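Local coordinates for microtubule-associated protein 1A/1B, light chain 3, putative (PDB 3H9D) that probably serves as a ubiquitin-like modifier of autophagy that is coupled through its C-terminus to a membrane phospholipid, at residues P33-V39 against G106-Y112; D57-F63 against L88-M94. One frame throughout, in Å; residues are numbered along the deposited sequence.

Interaction 1 of 2, residues P33-V39 against G106-Y112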
ATOM      1  N   PRO A  33       3.211  18.837  -2.260  1.00 28.95           N
ATOM      2  CA  PRO A  33       2.124  17.931  -1.878  1.00 26.60           C
ATOM      3  C   PRO A  33       2.547  16.951  -0.785  1.00 25.48           C
ATOM      4  O   PRO A  33       3.454  16.137  -0.977  1.00 25.24           O
ATOM      5  CB  PRO A  33       1.790  17.219  -3.187  1.00 25.70           C
ATOM      6  CG  PRO A  33       3.053  17.228  -3.961  1.00 26.27           C
ATOM      7  CD  PRO A  33       3.883  18.403  -3.500  1.00 27.95           C
ATOM      8  N   ILE A  34       1.888  17.057   0.360  1.00 23.28           N
ATOM      9  CA  ILE A  34       2.258  16.311   1.552  1.00 23.15           C
ATOM     10  C   ILE A  34       1.101  15.422   2.021  1.00 21.99           C
ATOM     11  O   ILE A  34      -0.053  15.862   2.078  1.00 19.59           O
ATOM     12  CB  ILE A  34       2.755  17.293   2.685  1.00 23.42           C
ATOM     13  CG1 ILE A  34       4.269  17.509   2.597  1.00 22.18           C
ATOM     14  CG2 ILE A  34       2.412  16.799   4.079  1.00 22.53           C
ATOM     15  CD1 ILE A  34       4.705  18.503   1.536  1.00 16.68           C
ATOM     16  N   ILE A  35       1.415  14.163   2.322  1.00 22.30           N
ATOM     17  CA  ILE A  35       0.464  13.261   3.008  1.00 21.65           C
ATOM     18  C   ILE A  35       0.882  13.159   4.481  1.00 21.80           C
ATOM     19  O   ILE A  35       2.031  12.859   4.782  1.00 21.43           O
ATOM     20  CB  ILE A  35       0.390  11.836   2.347  1.00 21.16           C
ATOM     21  CG1 ILE A  35       0.025  11.919   0.861  1.00 18.61           C
ATOM     22  CG2 ILE A  35      -0.595  10.896   3.096  1.00 18.07           C
ATOM     23  CD1 ILE A  35      -1.342  12.506   0.582  1.00 20.83           C
ATOM     24  N   CYS A  36      -0.053  13.403   5.390  1.00 22.51           N
ATOM     25  CA  CYS A  36       0.272  13.480   6.811  1.00 23.22           C
ATOM     26  C   CYS A  36      -0.630  12.579   7.638  1.00 23.29           C
ATOM     27  O   CYS A  36      -1.821  12.874   7.820  1.00 24.02           O
ATOM     28  CB  CYS A  36       0.169  14.934   7.287  1.00 24.78           C
ATOM     29  SG  CYS A  36       1.341  15.373   8.571  1.00 27.10           S
ATOM     30  N   GLU A  37      -0.063  11.482   8.150  1.00 21.76           N
ATOM     31  CA  GLU A  37      -0.863  10.478   8.863  1.00 20.66           C
ATOM     32  C   GLU A  37      -0.337  10.176  10.265  1.00 19.72           C
ATOM     33  O   GLU A  37       0.838  10.320  10.517  1.00 18.02           O
ATOM     34  CB  GLU A  37      -0.962   9.201   8.018  1.00 21.23           C
ATOM     35  CG  GLU A  37      -1.624   9.413   6.645  1.00 18.51           C
ATOM     36  CD  GLU A  37      -1.529   8.181   5.763  1.00 19.44           C
ATOM     37  OE1 GLU A  37      -2.520   7.427   5.679  1.00 20.12           O
ATOM     38  OE2 GLU A  37      -0.456   7.953   5.181  1.00 18.25           O
ATOM     39  N   LYS A  38      -1.208   9.781  11.191  1.00 21.70           N
ATOM     40  CA  LYS A  38      -0.746   9.502  12.551  1.00 23.03           C
ATOM     41  C   LYS A  38       0.171   8.283  12.608  1.00 24.36           C
ATOM     42  O   LYS A  38      -0.091   7.271  11.948  1.00 24.96           O
ATOM     43  CB  LYS A  38      -1.907   9.362  13.558  1.00 21.12           C
ATOM     44  CG  LYS A  38      -2.695   8.086  13.459  1.00 22.34           C
ATOM     45  CD  LYS A  38      -3.608   7.872  14.643  1.00 21.33           C
ATOM     46  CE  LYS A  38      -2.918   7.096  15.755  1.00 22.07           C
ATOM     47  NZ  LYS A  38      -3.848   6.876  16.888  1.00 22.50           N
ATOM     48  N   VAL A  39       1.246   8.398  13.391  1.00 25.68           N
ATOM     49  CA  VAL A  39       2.021   7.236  13.832  1.00 26.11           C
ATOM     50  C   VAL A  39       1.062   6.225  14.472  1.00 27.02           C
ATOM     51  O   VAL A  39       0.320   6.569  15.394  1.00 25.66           O
ATOM     52  CB  VAL A  39       3.128   7.644  14.853  1.00 26.89           C
ATOM     53  CG1 VAL A  39       3.747   6.417  15.541  1.00 23.68           C
ATOM     54  CG2 VAL A  39       4.211   8.490  14.179  1.00 26.96           C
ATOM     55  N   GLY A 106       5.026  11.264  -6.093  1.00 30.36           N
ATOM     56  CA  GLY A 106       5.242  12.716  -6.029  1.00 29.84           C
ATOM     57  C   GLY A 106       4.854  13.341  -4.700  1.00 29.67           C
ATOM     58  O   GLY A 106       5.090  14.535  -4.475  1.00 29.47           O
ATOM     59  N   PHE A 107       4.247  12.532  -3.827  1.00 28.17           N
ATOM     60  CA  PHE A 107       3.848  12.962  -2.488  1.00 26.69           C
ATOM     61  C   PHE A 107       4.985  12.734  -1.508  1.00 26.06           C
ATOM     62  O   PHE A 107       5.770  11.803  -1.674  1.00 25.27           O
ATOM     63  CB  PHE A 107       2.608  12.192  -2.005  1.00 25.82           C
ATOM     64  CG  PHE A 107       1.304  12.734  -2.525  1.00 26.45           C
ATOM     65  CD1 PHE A 107       0.538  11.999  -3.431  1.00 26.04           C
ATOM     66  CD2 PHE A 107       0.827  13.978  -2.096  1.00 24.79           C
ATOM     67  CE1 PHE A 107      -0.681  12.501  -3.922  1.00 24.29           C
ATOM     68  CE2 PHE A 107      -0.386  14.487  -2.574  1.00 23.11           C
ATOM     69  CZ  PHE A 107      -1.145  13.745  -3.496  1.00 23.25           C
ATOM     70  N   LEU A 108       5.080  13.600  -0.503  1.00 24.91           N
ATOM     71  CA  LEU A 108       5.936  13.351   0.647  1.00 25.17           C
ATOM     72  C   LEU A 108       5.077  12.768   1.757  1.00 24.18           C
ATOM     73  O   LEU A 108       4.154  13.424   2.234  1.00 23.46           O
ATOM     74  CB  LEU A 108       6.619  14.641   1.127  1.00 25.96           C
ATOM     75  CG  LEU A 108       7.441  14.579   2.427  1.00 27.44           C
ATOM     76  CD1 LEU A 108       8.737  13.810   2.208  1.00 28.72           C
ATOM     77  CD2 LEU A 108       7.736  15.973   2.969  1.00 25.63           C
ATOM     78  N   TYR A 109       5.379  11.537   2.164  1.00 22.88           N
ATOM     79  CA  TYR A 109       4.613  10.878   3.225  1.00 22.28           C
ATOM     80  C   TYR A 109       5.213  11.150   4.594  1.00 21.94           C
ATOM     81  O   TYR A 109       6.348  10.773   4.876  1.00 23.27           O
ATOM     82  CB  TYR A 109       4.494   9.366   2.971  1.00 21.45           C
ATOM     83  CG  TYR A 109       3.567   9.034   1.835  1.00 22.61           C
ATOM     84  CD1 TYR A 109       3.966   9.195   0.504  1.00 24.45           C
ATOM     85  CD2 TYR A 109       2.284   8.575   2.084  1.00 23.93           C
ATOM     86  CE1 TYR A 109       3.096   8.903  -0.549  1.00 26.00           C
ATOM     87  CE2 TYR A 109       1.416   8.269   1.042  1.00 25.43           C
ATOM     88  CZ  TYR A 109       1.823   8.435  -0.269  1.00 24.17           C
ATOM     89  OH  TYR A 109       0.944   8.133  -1.289  1.00 23.04           O
ATOM     90  N   MET A 110       4.439  11.799   5.447  1.00 21.21           N
ATOM     91  CA  MET A 110       4.920  12.137   6.779  1.00 21.58           C
ATOM     92  C   MET A 110       4.035  11.476   7.796  1.00 20.19           C
ATOM     93  O   MET A 110       2.871  11.224   7.516  1.00 20.85           O
ATOM     94  CB  MET A 110       4.909  13.651   7.000  1.00 21.39           C
ATOM     95  CG  MET A 110       5.670  14.437   5.955  1.00 23.78           C
ATOM     96  SD  MET A 110       5.663  16.197   6.307  1.00 32.54           S
ATOM     97  CE  MET A 110       6.695  16.256   7.772  1.00 26.34           C
ATOM     98  N   LYS A 111       4.603  11.172   8.959  1.00 20.27           N
ATOM     99  CA  LYS A 111       3.839  10.731  10.122  1.00 20.08           C
ATOM    100  C   LYS A 111       3.979  11.786  11.202  1.00 19.23           C
ATOM    101  O   LYS A 111       4.942  12.547  11.213  1.00 18.54           O
ATOM    102  CB  LYS A 111       4.357   9.388  10.652  1.00 21.60           C
ATOM    103  CG  LYS A 111       4.466   8.272   9.626  1.00 22.41           C
ATOM    104  CD  LYS A 111       3.357   7.247   9.777  1.00 31.90           C
ATOM    105  CE  LYS A 111       2.138   7.603   8.941  1.00 33.35           C
ATOM    106  NZ  LYS A 111       1.035   6.630   9.148  1.00 35.17           N
ATOM    107  N   TYR A 112       3.018  11.828  12.112  1.00 19.16           N
ATOM    108  CA  TYR A 112       3.074  12.742  13.247  1.00 19.17           C
ATOM    109  C   TYR A 112       2.709  12.019  14.537  1.00 19.08           C
ATOM    110  O   TYR A 112       1.929  11.058  14.536  1.00 17.54           O
ATOM    111  CB  TYR A 112       2.161  13.977  13.032  1.00 19.20           C
ATOM    112  CG  TYR A 112       0.691  13.635  12.872  1.00 18.27           C
ATOM    113  CD1 TYR A 112      -0.157  13.602  13.978  1.00 18.25           C
ATOM    114  CD2 TYR A 112       0.151  13.330  11.620  1.00 20.66           C
ATOM    115  CE1 TYR A 112      -1.489  13.270  13.848  1.00 19.22           C
ATOM    116  CE2 TYR A 112      -1.202  13.009  11.484  1.00 17.05           C
ATOM    117  CZ  TYR A 112      -1.999  12.969  12.605  1.00 19.35           C
ATOM    118  OH  TYR A 112      -3.317  12.650  12.505  1.00 20.48           O
TER
HETATM  119  O   HOH W   1       1.932   9.291   5.691  1.00 21.43           O
HETATM  120  O   HOH W   2      -1.833   6.413  10.079  1.00 22.97           O
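The two central, parallel strands of the ubiquitin-like sheet meet here, 33-39 beside 106-112. Backbone hydrogen bonds run from L108 N to P33 O (3.1 Å) at one end to V39 N on Y112 O (3.0 Å) at the other. I35 fits into the angle between two rings. Its CD1 sits over a face of F107, 3.9 Å from the ring centroid, while CG1 lies over Y109, 4.2 Å from that centroid. With CG1 anti to the carbonyl carbon (chi1 -56°), the CG1-CD1 branch reaches both rings, and CG2 adds to the contact with Y109. Farther along the same face, K111 doubles back at chi2 and chi3, bringing NZ to 3.1 Å from K38 O, well above the carbonyl plane; a water also joins them. E37 OE2 takes a hydrogen from a second water that also donates to M110 O, and the carboxylate is held by S6 and Y8. On the opposite face, Y112 turns its ring back under the neighbouring strand (chi1 61°), K38 CA standing 3.8 Å from the ring centroid, and its OH bonds to G45 O. C36 SG approaches this ring obliquely. Such parallel pairing of the first and last strands is the hallmark of the beta-grasp fold.

Interaction 2 of 2, residues D57-F63 against L88-M94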
ATOM      1  N   ASP A  57       8.473  27.363   1.225  1.00 39.78           N
ATOM      2  CA  ASP A  57       9.352  28.220   2.029  1.00 40.63           C
ATOM      3  C   ASP A  57       9.285  27.899   3.525  1.00 40.15           C
ATOM      4  O   ASP A  57       9.922  28.575   4.347  1.00 41.53           O
ATOM      5  CB  ASP A  57       8.994  29.699   1.808  1.00 40.72           C
ATOM      6  CG  ASP A  57       7.503  29.957   1.909  1.00 43.84           C
ATOM      7  OD1 ASP A  57       7.093  30.876   2.649  1.00 47.27           O
ATOM      8  OD2 ASP A  57       6.729  29.235   1.246  1.00 49.36           O
ATOM      9  N   LEU A  58       8.518  26.870   3.878  1.00 38.35           N
ATOM     10  CA  LEU A  58       8.362  26.480   5.267  1.00 36.76           C
ATOM     11  C   LEU A  58       9.501  25.598   5.760  1.00 36.49           C
ATOM     12  O   LEU A  58      10.061  24.796   5.009  1.00 35.76           O
ATOM     13  CB  LEU A  58       7.012  25.789   5.483  1.00 37.10           C
ATOM     14  CG  LEU A  58       5.865  26.637   6.046  1.00 34.64           C
ATOM     15  CD1 LEU A  58       5.681  27.959   5.316  1.00 34.31           C
ATOM     16  CD2 LEU A  58       4.566  25.859   6.079  1.00 34.09           C
ATOM     17  N   THR A  59       9.861  25.785   7.027  1.00 35.65           N
ATOM     18  CA  THR A  59      10.732  24.846   7.718  1.00 34.07           C
ATOM     19  C   THR A  59       9.851  23.727   8.263  1.00 32.54           C
ATOM     20  O   THR A  59       8.620  23.857   8.301  1.00 31.20           O
ATOM     21  CB  THR A  59      11.503  25.505   8.887  1.00 33.96           C
ATOM     22  OG1 THR A  59      10.581  26.130   9.791  1.00 35.63           O
ATOM     23  CG2 THR A  59      12.502  26.535   8.373  1.00 35.23           C
ATOM     24  N   VAL A  60      10.474  22.633   8.686  1.00 31.65           N
ATOM     25  CA  VAL A  60       9.747  21.580   9.384  1.00 30.32           C
ATOM     26  C   VAL A  60       8.982  22.188  10.560  1.00 30.40           C
ATOM     27  O   VAL A  60       7.792  21.945  10.708  1.00 30.50           O
ATOM     28  CB  VAL A  60      10.682  20.412   9.823  1.00 30.72           C
ATOM     29  CG1 VAL A  60       9.995  19.487  10.845  1.00 26.94           C
ATOM     30  CG2 VAL A  60      11.155  19.626   8.604  1.00 28.12           C
ATOM     31  N   GLY A  61       9.661  23.014  11.356  1.00 30.84           N
ATOM     32  CA  GLY A  61       9.050  23.664  12.517  1.00 31.32           C
ATOM     33  C   GLY A  61       7.789  24.468  12.234  1.00 31.45           C
ATOM     34  O   GLY A  61       6.855  24.475  13.041  1.00 30.80           O
ATOM     35  N   GLN A  62       7.765  25.155  11.095  1.00 31.40           N
ATOM     36  CA  GLN A  62       6.581  25.907  10.678  1.00 31.49           C
ATOM     37  C   GLN A  62       5.428  25.009  10.232  1.00 31.00           C
ATOM     38  O   GLN A  62       4.281  25.257  10.609  1.00 30.91           O
ATOM     39  CB  GLN A  62       6.930  26.896   9.568  1.00 32.75           C
ATOM     40  CG  GLN A  62       7.675  28.128  10.039  1.00 34.89           C
ATOM     41  CD  GLN A  62       8.329  28.865   8.892  1.00 40.58           C
ATOM     42  OE1 GLN A  62       9.260  28.358   8.268  1.00 43.39           O
ATOM     43  NE2 GLN A  62       7.847  30.070   8.609  1.00 44.03           N
ATOM     44  N   PHE A  63       5.719  23.986   9.422  1.00 31.29           N
ATOM     45  CA  PHE A  63       4.677  23.016   9.027  1.00 31.42           C
ATOM     46  C   PHE A  63       4.043  22.358  10.255  1.00 30.99           C
ATOM     47  O   PHE A  63       2.833  22.164  10.302  1.00 31.82           O
ATOM     48  CB  PHE A  63       5.189  21.953   8.041  1.00 30.83           C
ATOM     49  CG  PHE A  63       4.198  20.825   7.801  1.00 34.39           C
ATOM     50  CD1 PHE A  63       2.968  21.072   7.171  1.00 32.73           C
ATOM     51  CD2 PHE A  63       4.480  19.519   8.230  1.00 34.01           C
ATOM     52  CE1 PHE A  63       2.035  20.042   6.967  1.00 34.25           C
ATOM     53  CE2 PHE A  63       3.554  18.474   8.024  1.00 33.86           C
ATOM     54  CZ  PHE A  63       2.326  18.740   7.393  1.00 32.41           C
ATOM     55  N   LEU A  88      12.004  14.341  12.443  1.00 34.13           N
ATOM     56  CA  LEU A  88      12.554  15.472  11.705  1.00 34.71           C
ATOM     57  C   LEU A  88      12.957  16.623  12.619  1.00 35.25           C
ATOM     58  O   LEU A  88      12.233  16.946  13.568  1.00 35.39           O
ATOM     59  CB  LEU A  88      11.560  15.975  10.658  1.00 33.63           C
ATOM     60  CG  LEU A  88      11.375  15.167   9.382  1.00 32.43           C
ATOM     61  CD1 LEU A  88      10.322  15.845   8.518  1.00 32.11           C
ATOM     62  CD2 LEU A  88      12.682  15.051   8.637  1.00 27.46           C
ATOM     63  N   PRO A  89      14.118  17.246  12.333  1.00 36.05           N
ATOM     64  CA  PRO A  89      14.472  18.452  13.073  1.00 36.79           C
ATOM     65  C   PRO A  89      13.693  19.644  12.521  1.00 36.92           C
ATOM     66  O   PRO A  89      13.677  19.871  11.310  1.00 36.86           O
ATOM     67  CB  PRO A  89      15.977  18.599  12.818  1.00 36.20           C
ATOM     68  CG  PRO A  89      16.224  17.909  11.524  1.00 36.38           C
ATOM     69  CD  PRO A  89      15.144  16.877  11.336  1.00 36.54           C
ATOM     70  N   SER A  90      13.045  20.384  13.414  1.00 37.28           N
ATOM     71  CA  SER A  90      12.280  21.574  13.044  1.00 38.43           C
ATOM     72  C   SER A  90      13.074  22.622  12.244  1.00 39.47           C
ATOM     73  O   SER A  90      12.487  23.480  11.579  1.00 40.00           O
ATOM     74  CB  SER A  90      11.647  22.198  14.287  1.00 38.75           C
ATOM     75  OG  SER A  90      12.570  22.262  15.351  1.00 37.94           O
ATOM     76  N   SER A  91      14.402  22.516  12.297  1.00 40.02           N
ATOM     77  CA  SER A  91      15.331  23.411  11.599  1.00 40.43           C
ATOM     78  C   SER A  91      15.377  23.143  10.098  1.00 40.17           C
ATOM     79  O   SER A  91      15.713  24.033   9.309  1.00 40.61           O
ATOM     80  CB  SER A  91      16.742  23.233  12.161  1.00 40.57           C
ATOM     81  OG  SER A  91      16.715  22.957  13.551  1.00 43.09           O
ATOM     82  N   ALA A  92      15.063  21.908   9.711  1.00 39.33           N
ATOM     83  CA  ALA A  92      15.130  21.494   8.315  1.00 37.20           C
ATOM     84  C   ALA A  92      14.110  22.231   7.447  1.00 36.85           C
ATOM     85  O   ALA A  92      13.050  22.654   7.921  1.00 34.80           O
ATOM     86  CB  ALA A  92      14.959  19.992   8.202  1.00 37.29           C
ATOM     87  N   GLN A  93      14.453  22.394   6.174  1.00 37.03           N
ATOM     88  CA  GLN A  93      13.578  23.050   5.218  1.00 37.24           C
ATOM     89  C   GLN A  93      12.651  22.002   4.631  1.00 36.67           C
ATOM     90  O   GLN A  93      13.123  21.008   4.079  1.00 36.65           O
ATOM     91  CB  GLN A  93      14.401  23.681   4.087  1.00 38.50           C
ATOM     92  CG  GLN A  93      15.475  24.685   4.524  1.00 41.71           C
ATOM     93  CD  GLN A  93      14.929  25.856   5.342  1.00 46.51           C
ATOM     94  OE1 GLN A  93      15.596  26.335   6.267  1.00 48.32           O
ATOM     95  NE2 GLN A  93      13.722  26.327   5.001  1.00 44.66           N
ATOM     96  N   MET A  94      11.338  22.212   4.740  1.00 35.75           N
ATOM     97  CA  MET A  94      10.377  21.266   4.159  1.00 34.39           C
ATOM     98  C   MET A  94      10.786  20.839   2.747  1.00 34.25           C
ATOM     99  O   MET A  94      10.714  19.656   2.404  1.00 33.51           O
ATOM    100  CB  MET A  94       8.958  21.842   4.158  1.00 33.85           C
ATOM    101  CG  MET A  94       8.244  21.734   5.503  1.00 32.04           C
ATOM    102  SD  MET A  94       8.046  20.032   6.070  1.00 32.44           S
ATOM    103  CE  MET A  94       6.731  19.443   4.990  1.00 26.73           C
TER
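The turn before helix 60-71 and the loop leading into helix 94-101 join through three backbone hydrogen bonds around a single bridge, T59 with Q93, whose CA atoms are 4.2 Å apart. M94 N donates to L58 O, and V60 N to A92 O at 2.7 Å and nearly straight (165°). G61 N reaches S90 O in the carbonyl plane, on a lone pair, at 2.9 Å. A type I turn from P89 to A92 leaves the S90 and A92 carbonyls facing the first residues of the helix. Close approach follows at G61, whose CA lies 3.5 Å from S90 CB. T59 is the N-cap of helix 60-71 and forms a capping box with Q62: T59 OG1 accepts from Q62 N, while Q62 OE1 takes hydrogens from both T59 N and T59 OG1. The threonine methyl CG2 is left to pack against the amide of Q93, 3.6 Å from NE2. Q93 in turn occupies the N-cap position of helix 94-101, so the two helix starts are tied together in this part of the ubiquitin-like domain. Beneath them, V60 spreads its branches, CG1 meeting L88 CB and CG2 meeting A92 CB, each at 3.8 Å. M94 folds back at chi2 and chi3 (-61° and -74°), which lays SD against V60 CG2 and brings CE to 3.9 Å from F63 CD2, while SD, 5.0 Å from the F63 ring centroid, makes an oblique Met-aromatic contact. F63 also packs edge-to-face on F52 of the sheet.

Interaction 2 is nested along the chain within the loop that interaction 1 closes, and their centres lie 14 Å apart. They meet in the hydrophobic core, where the sheet face carrying I34, C36, L108 and M110 receives F63, L88 and M94. M110 is the hub: its SD is 3.5 Å from F63 CE2 and 3.7 Å from M94 CE, and its CE touches L88 CD1. C36 SG adds a contact with F63 CZ at 3.7 Å. Helix 60-71 is thereby seated across the paired central strands, with the 88-94 loop beside its start. A bound calcium ion lies about 8 Å from the side chain of Y112 and so is not coordinated by it.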